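Local structure of envelope polyprotein (Puumala orthohantavirus, 5FXU) at residues Q33-K38 with I86-L91; C92-L97 with K107-F112; F126-I131 with R192-A197; T137-L142 with R148-Y153. The protein forms, as the ectodomain of glycoprotein Gn, part of the antigenic surface of the virus and probably takes part with Gc in host-cell entry. All blocks are in the same frame, centred on the assembly; numbering follows the deposited sequence.

Contact 1 (Q33-K38 with I86-L91)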
loop_
_atom_site.group_PDB
_atom_site.type_symbol
_atom_site.label_atom_id
_atom_site.label_comp_id
_atom_site.label_asym_id
_atom_site.label_seq_id
_atom_site.Cartn_x
_atom_site.Cartn_y
_atom_site.Cartn_z
ATOM N N GLN A 33 -21.037 6.416 -0.668
ATOM C CA GLN A 33 -20.844 5.631 0.547
ATOM C C GLN A 33 -19.425 5.552 1.085
ATOM O O GLN A 33 -19.243 5.147 2.231
ATOM C CB GLN A 33 -21.415 4.231 0.355
ATOM C CG GLN A 33 -22.930 4.233 0.245
ATOM C CD GLN A 33 -23.505 2.851 0.011
ATOM O OE1 GLN A 33 -22.904 1.827 0.373
ATOM N NE2 GLN A 33 -24.701 2.815 -0.593
ATOM N N VAL A 34 -18.434 5.943 0.291
ATOM C CA VAL A 34 -17.020 5.786 0.652
ATOM C C VAL A 34 -16.639 6.679 1.812
ATOM O O VAL A 34 -15.902 6.261 2.711
ATOM C CB VAL A 34 -16.100 6.073 -0.558
ATOM C CG1 VAL A 34 -14.637 6.072 -0.179
ATOM C CG2 VAL A 34 -16.333 5.045 -1.655
ATOM N N GLU A 35 -17.151 7.907 1.803
ATOM C CA GLU A 35 -16.884 8.869 2.882
ATOM C C GLU A 35 -17.450 8.427 4.260
ATOM O O GLU A 35 -16.944 8.849 5.302
ATOM C CB GLU A 35 -17.358 10.287 2.469
ATOM C CG GLU A 35 -16.615 10.909 1.264
ATOM C CD GLU A 35 -17.345 10.809 -0.087
ATOM O OE1 GLU A 35 -18.071 9.803 -0.318
ATOM O OE2 GLU A 35 -17.134 11.705 -0.943
ATOM N N SER A 36 -18.460 7.555 4.258
ATOM C CA SER A 36 -19.037 6.984 5.488
ATOM C C SER A 36 -18.379 5.708 6.015
ATOM O O SER A 36 -18.723 5.265 7.105
ATOM C CB SER A 36 -20.518 6.678 5.262
ATOM O OG SER A 36 -21.207 7.868 4.956
ATOM N N LEU A 37 -17.473 5.099 5.257
ATOM C CA LEU A 37 -16.950 3.774 5.611
ATOM C C LEU A 37 -16.126 3.780 6.901
ATOM O O LEU A 37 -15.184 4.547 7.035
ATOM C CB LEU A 37 -16.124 3.185 4.458
ATOM C CG LEU A 37 -16.884 2.758 3.201
ATOM C CD1 LEU A 37 -15.912 2.169 2.192
ATOM C CD2 LEU A 37 -18.007 1.765 3.499
ATOM N N LYS A 38 -16.505 2.909 7.838
ATOM C CA LYS A 38 -15.818 2.739 9.123
ATOM C C LYS A 38 -15.496 1.252 9.294
ATOM O O LYS A 38 -16.361 0.405 9.060
ATOM C CB LYS A 38 -16.731 3.212 10.271
ATOM C CG LYS A 38 -16.063 4.148 11.306
ATOM C CD LYS A 38 -15.262 3.331 12.306
ATOM C CE LYS A 38 -16.120 2.853 13.470
ATOM N NZ LYS A 38 -16.373 3.870 14.532
ATOM N N ILE A 86 -11.358 17.078 1.022
ATOM C CA ILE A 86 -12.309 16.340 1.856
ATOM C C ILE A 86 -11.537 15.553 2.873
ATOM O O ILE A 86 -10.323 15.418 2.743
ATOM C CB ILE A 86 -13.136 15.349 1.048
ATOM C CG1 ILE A 86 -12.230 14.336 0.353
ATOM C CG2 ILE A 86 -13.969 16.102 0.035
ATOM C CD1 ILE A 86 -12.992 13.185 -0.239
ATOM N N ASN A 87 -12.249 15.049 3.871
ATOM C CA ASN A 87 -11.658 14.220 4.918
ATOM C C ASN A 87 -12.145 12.813 4.732
ATOM O O ASN A 87 -13.323 12.598 4.570
ATOM C CB ASN A 87 -12.027 14.730 6.304
ATOM C CG ASN A 87 -11.246 15.971 6.680
ATOM O OD1 ASN A 87 -10.048 15.903 6.960
ATOM N ND2 ASN A 87 -11.900 17.105 6.677
ATOM N N LEU A 88 -11.224 11.863 4.703
ATOM C CA LEU A 88 -11.563 10.449 4.664
ATOM C C LEU A 88 -11.167 9.861 6.011
ATOM O O LEU A 88 -10.414 10.489 6.758
ATOM C CB LEU A 88 -10.816 9.760 3.509
ATOM C CG LEU A 88 -11.205 10.233 2.093
ATOM C CD1 LEU A 88 -10.328 9.582 1.032
ATOM C CD2 LEU A 88 -12.667 9.956 1.781
ATOM N N ARG A 89 -11.691 8.685 6.339
ATOM C CA ARG A 89 -11.194 7.945 7.480
ATOM C C ARG A 89 -10.954 6.515 7.157
ATOM O O ARG A 89 -11.567 5.975 6.241
ATOM C CB ARG A 89 -12.213 7.904 8.607
ATOM C CG ARG A 89 -12.841 9.192 9.093
ATOM C CD ARG A 89 -13.879 8.834 10.175
ATOM N NE ARG A 89 -14.248 9.945 11.065
ATOM C CZ ARG A 89 -13.553 10.371 12.131
ATOM N NH1 ARG A 89 -12.395 9.806 12.475
ATOM N NH2 ARG A 89 -14.011 11.402 12.853
ATOM N N GLY A 90 -10.106 5.883 7.975
ATOM C CA GLY A 90 -9.860 4.453 7.854
ATOM C C GLY A 90 -8.858 4.042 6.785
ATOM O O GLY A 90 -8.545 2.861 6.680
ATOM N N LEU A 91 -8.338 4.981 6.004
ATOM C CA LEU A 91 -7.385 4.627 4.960
ATOM C C LEU A 91 -6.025 4.289 5.564
ATOM O O LEU A 91 -5.709 4.698 6.686
ATOM C CB LEU A 91 -7.236 5.717 3.902
ATOM C CG LEU A 91 -8.292 5.626 2.802
ATOM C CD1 LEU A 91 -9.659 6.038 3.318
ATOM C CD2 LEU A 91 -7.893 6.472 1.609
HETATM O O HOH W 1 -13.582 6.950 4.458
#
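The carboxylate of E35 is the flat group nearest the facing strand, and its OE2 lies 4.5 Å from I86 CD1, an apolar neighbour that offers it no bond. This is a loop-on-strand contact of the Gn head. Residues 33-38 belong to the connection between strands 19-30 and 39-41 and lie beside the last residues of strand 79-89. The loop is coiled tightly: S36 N bonds to Q33 O, and L37 N follows with V34 O, two overlapping turns in which each amide reaches back three residues. Side-chain contact is thin. E35 CG meets L88 CD2 at 4.1 Å, the two chains crossing obliquely, and a rotation of 100° about CB-CG (chi2) keeps the glutamate chain from running on extended. K59 is a weak, long-range charge partner for it. W323 of strand 321-323 touches V34, E35, I86 and L88, and so ties both sides of the contact to a third element. The guanidinium of R89 has its polar partner in S52 O of the same chain, just ahead of strand 54-64, to which NH1 is hydrogen-bonded. No direct hydrogen bond spans the two segments; a water does it instead, donating to V34 O at 3.0 Å and accepting from R89 N at 3.2 Å.

Contact 2 (C92-L97 with K107-F112)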
loop_
_atom_site.group_PDB
_atom_site.type_symbol
_atom_site.label_atom_id
_atom_site.label_comp_id
_atom_site.label_asym_id
_atom_site.label_seq_id
_atom_site.Cartn_x
_atom_site.Cartn_y
_atom_site.Cartn_z
ATOM N N CYS A 92 -5.247 3.520 4.800
ATOM C CA CYS A 92 -3.921 3.104 5.208
ATOM C C CYS A 92 -2.910 4.228 5.113
ATOM O O CYS A 92 -2.057 4.213 4.247
ATOM C CB CYS A 92 -3.462 1.855 4.413
ATOM S SG CYS A 92 -4.436 0.352 4.705
ATOM N N LEU A 93 -3.018 5.166 6.044
ATOM C CA LEU A 93 -2.027 6.209 6.300
ATOM C C LEU A 93 -1.474 5.911 7.676
ATOM O O LEU A 93 -1.992 6.381 8.692
ATOM C CB LEU A 93 -2.634 7.614 6.329
ATOM C CG LEU A 93 -2.784 8.354 5.025
ATOM C CD1 LEU A 93 -3.931 7.733 4.253
ATOM C CD2 LEU A 93 -3.063 9.827 5.286
ATOM N N VAL A 94 -0.419 5.141 7.711
ATOM C CA VAL A 94 0.096 4.635 8.952
ATOM C C VAL A 94 1.206 5.589 9.409
ATOM O O VAL A 94 2.043 5.998 8.613
ATOM C CB VAL A 94 0.595 3.197 8.751
ATOM C CG1 VAL A 94 1.015 2.597 10.074
ATOM C CG2 VAL A 94 -0.503 2.354 8.114
ATOM N N PRO A 95 1.191 5.993 10.684
ATOM C CA PRO A 95 2.253 6.892 11.138
ATOM C C PRO A 95 3.580 6.191 11.225
ATOM O O PRO A 95 3.619 4.968 11.319
ATOM C CB PRO A 95 1.805 7.320 12.540
ATOM C CG PRO A 95 0.349 7.045 12.585
ATOM C CD PRO A 95 0.143 5.841 11.712
ATOM N N PRO A 96 4.669 6.960 11.236
ATOM C CA PRO A 96 6.001 6.345 11.428
ATOM C C PRO A 96 6.085 5.554 12.727
ATOM O O PRO A 96 5.431 5.911 13.683
ATOM C CB PRO A 96 6.944 7.544 11.484
ATOM C CG PRO A 96 6.175 8.712 10.960
ATOM C CD PRO A 96 4.724 8.428 11.120
ATOM N N LEU A 97 6.845 4.467 12.698
ATOM C CA LEU A 97 7.097 3.556 13.827
ATOM C C LEU A 97 5.972 2.587 14.206
ATOM O O LEU A 97 6.212 1.637 14.942
ATOM C CB LEU A 97 7.576 4.322 15.077
ATOM C CG LEU A 97 8.739 5.308 14.855
ATOM C CD1 LEU A 97 9.146 5.929 16.181
ATOM C CD2 LEU A 97 9.954 4.657 14.176
ATOM N N LYS A 107 0.201 -4.100 19.004
ATOM C CA LYS A 107 -0.868 -3.408 18.309
ATOM C C LYS A 107 -1.161 -4.048 16.964
ATOM O O LYS A 107 -0.265 -4.550 16.292
ATOM C CB LYS A 107 -0.512 -1.939 18.134
ATOM C CG LYS A 107 -0.455 -1.205 19.464
ATOM C CD LYS A 107 -1.851 -1.099 20.072
ATOM C CE LYS A 107 -1.938 -0.027 21.142
ATOM N NZ LYS A 107 -3.350 0.410 21.324
ATOM N N THR A 108 -2.433 -4.032 16.607
ATOM C CA THR A 108 -2.917 -4.565 15.354
ATOM C C THR A 108 -3.319 -3.361 14.485
ATOM O O THR A 108 -3.946 -2.425 14.974
ATOM C CB THR A 108 -4.105 -5.498 15.613
ATOM O OG1 THR A 108 -3.627 -6.680 16.262
ATOM C CG2 THR A 108 -4.811 -5.913 14.311
ATOM N N ILE A 109 -2.914 -3.382 13.223
ATOM C CA ILE A 109 -3.261 -2.341 12.255
ATOM C C ILE A 109 -4.285 -2.937 11.320
ATOM O O ILE A 109 -4.055 -3.989 10.731
ATOM C CB ILE A 109 -2.048 -1.854 11.430
ATOM C CG1 ILE A 109 -1.035 -1.138 12.311
ATOM C CG2 ILE A 109 -2.477 -0.872 10.339
ATOM C CD1 ILE A 109 -0.052 -2.066 13.008
ATOM N N ALA A 110 -5.424 -2.267 11.214
ATOM C CA ALA A 110 -6.474 -2.639 10.273
ATOM C C ALA A 110 -6.915 -1.358 9.580
ATOM O O ALA A 110 -7.325 -0.420 10.241
ATOM C CB ALA A 110 -7.636 -3.302 10.974
ATOM N N CYS A 111 -6.813 -1.341 8.254
ATOM C CA CYS A 111 -7.079 -0.169 7.443
ATOM C C CYS A 111 -7.411 -0.627 6.020
ATOM O O CYS A 111 -7.330 -1.814 5.721
ATOM C CB CYS A 111 -5.865 0.749 7.446
ATOM S SG CYS A 111 -4.347 0.011 6.763
ATOM N N PHE A 112 -7.876 0.279 5.158
ATOM C CA PHE A 112 -8.197 -0.101 3.762
ATOM C C PHE A 112 -7.626 0.894 2.779
ATOM O O PHE A 112 -7.323 2.013 3.146
ATOM C CB PHE A 112 -9.699 -0.336 3.570
ATOM C CG PHE A 112 -10.537 0.832 3.945
ATOM C CD1 PHE A 112 -10.932 1.049 5.270
ATOM C CD2 PHE A 112 -10.916 1.744 2.972
ATOM C CE1 PHE A 112 -11.695 2.155 5.601
ATOM C CE2 PHE A 112 -11.677 2.847 3.295
ATOM C CZ PHE A 112 -12.062 3.061 4.610
#
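C92 and C111 are joined by a disulfide that pins the loop after strand 79-89 to strand 107-116. Leaving the C92 backbone, CB comes first to C111 SG, at 3.1 Å, with C111 CB behind it at 4.0 Å. The tip, SG, is covalently bound to C111 SG at 2.1 Å, and the torsion about this bond, 96°, makes the bridge right-handed. On the strand side C111 holds its sulfur between its own backbone N and carbonyl carbon (chi1 61°), which aims it at the loop. Next to the bridge C92 N donates to F112 O at 3.1 Å; the bond is bent, 137° at the hydrogen, and the donor stands above the carbonyl plane. Two residues on, V94 CG2 meets I109 CG2 at 4.4 Å, a looser apolar touch where the loop begins to part from the strand. All of the touching residues are buried. C92 also packs on F126 of strand 120-130, F194 of strand 185-197 and T344 of strand 340-354, while V94 leans on I196. The disulfide thus lies among several strands, and the loop it fastens runs on to the short helix 102-105, which leads back into strand 107-116.

Contact 3 (F126-I131 with R192-A197)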
loop_
_atom_site.group_PDB
_atom_site.type_symbol
_atom_site.label_atom_id
_atom_site.label_comp_id
_atom_site.label_asym_id
_atom_site.label_seq_id
_atom_site.Cartn_x
_atom_site.Cartn_y
_atom_site.Cartn_z
ATOM N N PHE A 126 -6.586 -4.352 4.724
ATOM C CA PHE A 126 -5.309 -4.903 5.166
ATOM C C PHE A 126 -5.360 -5.096 6.672
ATOM O O PHE A 126 -5.775 -4.188 7.400
ATOM C CB PHE A 126 -4.176 -3.937 4.842
ATOM C CG PHE A 126 -3.906 -3.804 3.372
ATOM C CD1 PHE A 126 -4.583 -2.838 2.598
ATOM C CD2 PHE A 126 -2.992 -4.633 2.735
ATOM C CE1 PHE A 126 -4.350 -2.717 1.224
ATOM C CE2 PHE A 126 -2.771 -4.525 1.358
ATOM C CZ PHE A 126 -3.457 -3.563 0.603
ATOM N N LEU A 127 -4.907 -6.261 7.142
ATOM C CA LEU A 127 -4.798 -6.544 8.579
ATOM C C LEU A 127 -3.403 -6.988 8.875
ATOM O O LEU A 127 -2.912 -7.942 8.275
ATOM C CB LEU A 127 -5.774 -7.634 8.932
ATOM C CG LEU A 127 -5.812 -8.089 10.377
ATOM C CD1 LEU A 127 -6.339 -6.984 11.265
ATOM C CD2 LEU A 127 -6.706 -9.313 10.493
ATOM N N ILE A 128 -2.749 -6.270 9.780
ATOM C CA ILE A 128 -1.363 -6.543 10.185
ATOM C C ILE A 128 -1.328 -6.618 11.691
ATOM O O ILE A 128 -1.902 -5.780 12.368
ATOM C CB ILE A 128 -0.449 -5.393 9.786
ATOM C CG1 ILE A 128 -0.497 -5.192 8.269
ATOM C CG2 ILE A 128 0.996 -5.657 10.200
ATOM C CD1 ILE A 128 0.088 -3.868 7.821
ATOM N N GLY A 129 -0.629 -7.598 12.233
ATOM C CA GLY A 129 -0.538 -7.690 13.668
ATOM C C GLY A 129 0.426 -8.704 14.221
ATOM O O GLY A 129 1.109 -9.401 13.488
ATOM N N PRO A 130 0.495 -8.788 15.544
ATOM C CA PRO A 130 1.515 -9.679 16.139
ATOM C C PRO A 130 1.207 -11.145 15.904
ATOM O O PRO A 130 0.034 -11.557 15.819
ATOM C CB PRO A 130 1.499 -9.323 17.623
ATOM C CG PRO A 130 0.509 -8.223 17.778
ATOM C CD PRO A 130 -0.352 -8.146 16.560
ATOM N N ILE A 131 2.266 -11.931 15.801
ATOM C CA ILE A 131 2.124 -13.362 15.566
ATOM C C ILE A 131 1.381 -14.064 16.727
ATOM O O ILE A 131 0.758 -15.082 16.489
ATOM C CB ILE A 131 3.489 -13.999 15.220
ATOM C CG1 ILE A 131 3.981 -13.414 13.884
ATOM C CG2 ILE A 131 3.379 -15.513 15.063
ATOM C CD1 ILE A 131 5.428 -13.688 13.516
ATOM N N ARG A 192 3.892 -6.637 0.428
ATOM C CA ARG A 192 2.911 -5.559 0.634
ATOM C C ARG A 192 3.528 -4.416 1.418
ATOM O O ARG A 192 4.092 -4.642 2.471
ATOM C CB ARG A 192 1.669 -6.071 1.370
ATOM C CG ARG A 192 0.750 -6.856 0.468
ATOM C CD ARG A 192 -0.199 -7.867 1.067
ATOM N NE ARG A 192 0.349 -9.098 1.624
ATOM C CZ ARG A 192 -0.387 -10.131 2.008
ATOM N NH1 ARG A 192 -1.713 -10.114 1.880
ATOM N NH2 ARG A 192 0.215 -11.199 2.508
ATOM N N CYS A 193 3.407 -3.208 0.867
ATOM C CA CYS A 193 4.092 -2.023 1.348
ATOM C C CYS A 193 3.146 -0.852 1.566
ATOM O O CYS A 193 2.225 -0.659 0.792
ATOM C CB CYS A 193 5.125 -1.559 0.317
ATOM S SG CYS A 193 6.386 -2.755 -0.090
ATOM N N PHE A 194 3.425 -0.067 2.603
ATOM C CA PHE A 194 2.609 1.075 3.007
ATOM C C PHE A 194 3.487 2.300 3.026
ATOM O O PHE A 194 4.596 2.264 3.540
ATOM C CB PHE A 194 1.954 0.809 4.370
ATOM C CG PHE A 194 1.195 -0.482 4.385
ATOM C CD1 PHE A 194 1.874 -1.697 4.550
ATOM C CD2 PHE A 194 -0.156 -0.507 4.115
ATOM C CE1 PHE A 194 1.188 -2.906 4.473
ATOM C CE2 PHE A 194 -0.850 -1.712 4.062
ATOM C CZ PHE A 194 -0.189 -2.914 4.221
ATOM N N LEU A 195 3.001 3.368 2.411
ATOM C CA LEU A 195 3.715 4.618 2.354
ATOM C C LEU A 195 3.598 5.385 3.656
ATOM O O LEU A 195 2.485 5.680 4.106
ATOM C CB LEU A 195 3.150 5.486 1.219
ATOM C CG LEU A 195 3.873 6.809 1.012
ATOM C CD1 LEU A 195 5.262 6.585 0.477
ATOM C CD2 LEU A 195 3.115 7.632 0.010
ATOM N N ILE A 196 4.735 5.777 4.210
ATOM C CA ILE A 196 4.791 6.492 5.486
ATOM C C ILE A 196 5.402 7.869 5.245
ATOM O O ILE A 196 6.514 7.961 4.704
ATOM C CB ILE A 196 5.688 5.737 6.482
ATOM C CG1 ILE A 196 5.328 4.239 6.601
ATOM C CG2 ILE A 196 5.699 6.421 7.838
ATOM C CD1 ILE A 196 3.915 3.953 7.002
ATOM N N ALA A 197 4.710 8.931 5.646
ATOM C CA ALA A 197 5.258 10.285 5.610
ATOM C C ALA A 197 6.138 10.549 6.827
ATOM O O ALA A 197 5.701 10.405 7.974
ATOM C CB ALA A 197 4.142 11.292 5.582
#
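F126 and F194 form the dense centre of this contact, a T-shaped (edge-to-face) pair with ring centroids 5.2 Å apart and planes at 86°. The edge of F194 comes down on one face of F126, toward its rim, with CZ 3.6 Å from F126 CD2. I128 reaches F194 from the opposing strand: its CD1 stands 3.7 Å from F194 CE1, so the end of F194 meets both the F126 ring and the I128 methyl, two residues apart on one strand. F126 CG lies beside its backbone N (chi1 -69°), which sends the ring across the gap toward the other strand. The looser part begins at the edge of F126, where R192 CD lies near the ring plane at 4.2 Å from CE2. The arginine then carries its charge past the aromatic cluster to S23 OG and G235 O, hydrogen-bonded through NH1 and NH2. Past F194, strand 192-197 runs away from 126-130 toward the partly exposed A197. The two strand axes approach to 10.5 Å and cross at 92°, with apolar side chains filling the space between them. Such geometry is that of orthogonal beta-sheet packing, here in the buried interior of the Gn head.

Contact 4 (T137-L142 with R148-Y153)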
loop_
_atom_site.group_PDB
_atom_site.type_symbol
_atom_site.label_atom_id
_atom_site.label_comp_id
_atom_site.label_asym_id
_atom_site.label_seq_id
_atom_site.Cartn_x
_atom_site.Cartn_y
_atom_site.Cartn_z
ATOM N N THR A 137 -6.566 -16.684 18.577
ATOM C CA THR A 137 -7.672 -16.445 17.625
ATOM C C THR A 137 -7.684 -17.462 16.476
ATOM O O THR A 137 -6.654 -17.644 15.809
ATOM C CB THR A 137 -7.578 -15.004 17.055
ATOM O OG1 THR A 137 -7.435 -14.068 18.134
ATOM C CG2 THR A 137 -8.836 -14.633 16.271
ATOM N N LYS A 138 -8.835 -18.116 16.279
ATOM C CA LYS A 138 -9.092 -18.989 15.125
ATOM C C LYS A 138 -9.848 -18.221 14.013
ATOM O O LYS A 138 -9.512 -18.321 12.843
ATOM C CB LYS A 138 -9.906 -20.226 15.530
ATOM C CG LYS A 138 -10.209 -21.233 14.408
ATOM C CD LYS A 138 -8.962 -21.978 13.901
ATOM C CE LYS A 138 -9.210 -22.734 12.581
ATOM N NZ LYS A 138 -8.988 -21.911 11.331
ATOM N N SER A 139 -10.877 -17.492 14.396
ATOM C CA SER A 139 -11.591 -16.643 13.466
ATOM C C SER A 139 -12.275 -15.514 14.182
ATOM O O SER A 139 -12.584 -15.615 15.361
ATOM C CB SER A 139 -12.609 -17.448 12.641
ATOM O OG SER A 139 -13.485 -18.195 13.463
ATOM N N CYS A 140 -12.502 -14.430 13.460
ATOM C CA CYS A 140 -13.238 -13.300 13.995
ATOM C C CYS A 140 -13.762 -12.460 12.833
ATOM O O CYS A 140 -13.576 -12.829 11.676
ATOM C CB CYS A 140 -12.376 -12.505 14.974
ATOM S SG CYS A 140 -10.866 -11.831 14.264
ATOM N N LEU A 141 -14.469 -11.373 13.141
ATOM C CA LEU A 141 -15.201 -10.610 12.144
ATOM C C LEU A 141 -14.787 -9.159 12.122
ATOM O O LEU A 141 -14.644 -8.531 13.159
ATOM C CB LEU A 141 -16.700 -10.684 12.408
ATOM C CG LEU A 141 -17.373 -12.043 12.174
ATOM C CD1 LEU A 141 -18.850 -11.974 12.545
ATOM C CD2 LEU A 141 -17.240 -12.511 10.735
ATOM N N LEU A 142 -14.626 -8.637 10.913
ATOM C CA LEU A 142 -14.543 -7.214 10.676
ATOM C C LEU A 142 -15.758 -6.826 9.839
ATOM O O LEU A 142 -16.300 -7.619 9.052
ATOM C CB LEU A 142 -13.257 -6.850 9.924
ATOM C CG LEU A 142 -11.907 -7.341 10.465
ATOM C CD1 LEU A 142 -10.777 -7.049 9.484
ATOM C CD2 LEU A 142 -11.596 -6.680 11.798
ATOM N N ARG A 148 -19.393 -7.881 5.646
ATOM C CA ARG A 148 -18.801 -8.595 6.755
ATOM C C ARG A 148 -17.555 -9.309 6.206
ATOM O O ARG A 148 -17.562 -9.812 5.074
ATOM C CB ARG A 148 -19.791 -9.617 7.342
ATOM C CG ARG A 148 -20.991 -9.092 8.171
ATOM C CD ARG A 148 -20.886 -9.578 9.628
ATOM N NE ARG A 148 -22.194 -9.758 10.292
ATOM C CZ ARG A 148 -22.875 -8.807 10.945
ATOM N NH1 ARG A 148 -22.409 -7.563 11.053
ATOM N NH2 ARG A 148 -24.049 -9.103 11.502
ATOM N N ILE A 149 -16.495 -9.339 7.009
ATOM C CA ILE A 149 -15.261 -9.984 6.630
ATOM C C ILE A 149 -14.910 -11.003 7.691
ATOM O O ILE A 149 -14.725 -10.681 8.859
ATOM C CB ILE A 149 -14.101 -8.981 6.475
ATOM C CG1 ILE A 149 -14.559 -7.739 5.697
ATOM C CG2 ILE A 149 -12.907 -9.651 5.800
ATOM C CD1 ILE A 149 -13.517 -6.649 5.598
ATOM N N GLN A 150 -14.787 -12.239 7.239
ATOM C CA GLN A 150 -14.370 -13.356 8.053
ATOM C C GLN A 150 -12.841 -13.457 8.006
ATOM O O GLN A 150 -12.258 -13.753 6.964
ATOM C CB GLN A 150 -15.021 -14.625 7.490
ATOM C CG GLN A 150 -14.565 -15.960 8.072
ATOM C CD GLN A 150 -15.150 -16.280 9.421
ATOM O OE1 GLN A 150 -15.954 -15.532 9.964
ATOM N NE2 GLN A 150 -14.775 -17.426 9.952
ATOM N N VAL A 151 -12.203 -13.192 9.140
ATOM C CA VAL A 151 -10.775 -13.405 9.286
ATOM C C VAL A 151 -10.596 -14.831 9.748
ATOM O O VAL A 151 -11.178 -15.209 10.751
ATOM C CB VAL A 151 -10.139 -12.443 10.300
ATOM C CG1 VAL A 151 -8.622 -12.623 10.319
ATOM C CG2 VAL A 151 -10.462 -10.990 9.964
ATOM N N ASN A 152 -9.811 -15.617 9.017
ATOM C CA ASN A 152 -9.526 -17.009 9.353
ATOM C C ASN A 152 -8.042 -17.177 9.577
ATOM O O ASN A 152 -7.235 -16.936 8.667
ATOM C CB ASN A 152 -9.970 -17.961 8.251
ATOM C CG ASN A 152 -11.481 -18.052 8.137
ATOM O OD1 ASN A 152 -12.193 -18.174 9.136
ATOM N ND2 ASN A 152 -11.982 -18.011 6.907
ATOM N N TYR A 153 -7.686 -17.601 10.785
ATOM C CA TYR A 153 -6.295 -17.880 11.117
ATOM C C TYR A 153 -6.130 -19.362 10.910
ATOM O O TYR A 153 -6.872 -20.142 11.483
ATOM C CB TYR A 153 -5.997 -17.466 12.544
ATOM C CG TYR A 153 -6.060 -15.966 12.742
ATOM C CD1 TYR A 153 -7.274 -15.323 12.926
ATOM C CD2 TYR A 153 -4.898 -15.195 12.793
ATOM C CE1 TYR A 153 -7.334 -13.954 13.133
ATOM C CE2 TYR A 153 -4.962 -13.821 12.991
ATOM C CZ TYR A 153 -6.176 -13.208 13.158
ATOM O OH TYR A 153 -6.262 -11.841 13.336
#
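Y153 fills the hollow beside T137: the threonine's CB lies over one face of the ring, toward its rim, and CG2 comes within 3.5 Å of CE1. That methyl is anti to the threonine's backbone N, while OG1 turns to N44. At the ring's edge sit K138 O, in the ring plane, and C140 SG, which also borders V151 CB at 4.1 Å. Along the same face of the sheet L142 is the next bump, its CG resting 4.0 Å from V151 CG2 and its CB against I149 CB. This face, with C140 also bonded to C43, turns inward, where I149, V151 and Y153 pack on strands 3-9 and 120-130. The other face carries S139, L141, Q150 and N152. Here Q150 folds over at chi2 (77°), setting its amide beside both neighbours across the hairpin: NE2 nears S139 CB and OE1 nears L141 CD2. NE2 also donates to N152 OD1 at 2.8 Å, while N152 ND2 is hydrogen-bonded to E4. The antiparallel hairpin is closed by C140 and V151, each donating to the other's carbonyl, and by the like pairing of L142 with I149, in which I149 N reaches L142 O at 2.7 Å. At the far end Y153 N gives a nearly straight bond (168°) to K138 O, and the bent lysine chain brings NZ back to Y153 O at 2.8 Å. The chemistry is thus two-sided: apolar groups and a disulfide fasten the inner face, amides and a hydroxyl, with L141 among them, line the other, and the lysine ammonium clasps a main-chain carbonyl.

How the contacts relate
Contacts 1 to 3 form a chain of neighbours. Contacts 1 and 2, with centres about 15 Å apart, meet where G90 O faces F112 N. Contacts 2 and 3, about 6 Å apart, share the antiparallel pair of strands 107-116 and 120-130, and I196 packs against V94. Contact 4 lies in a separate four-stranded sheet, about 18 Å from contact 3 and 22 Å from contact 1 between centres; L127 joins it to contact 3 by touching V151 and Y153. Along the sequence contacts 1, 2 and 3 open in turn, with contact 4 nested inside the loop that contact 3 closes. Contacts 2 and 3 thus lie in the buried interior of the Gn head, with contacts 1 and 4 farther out.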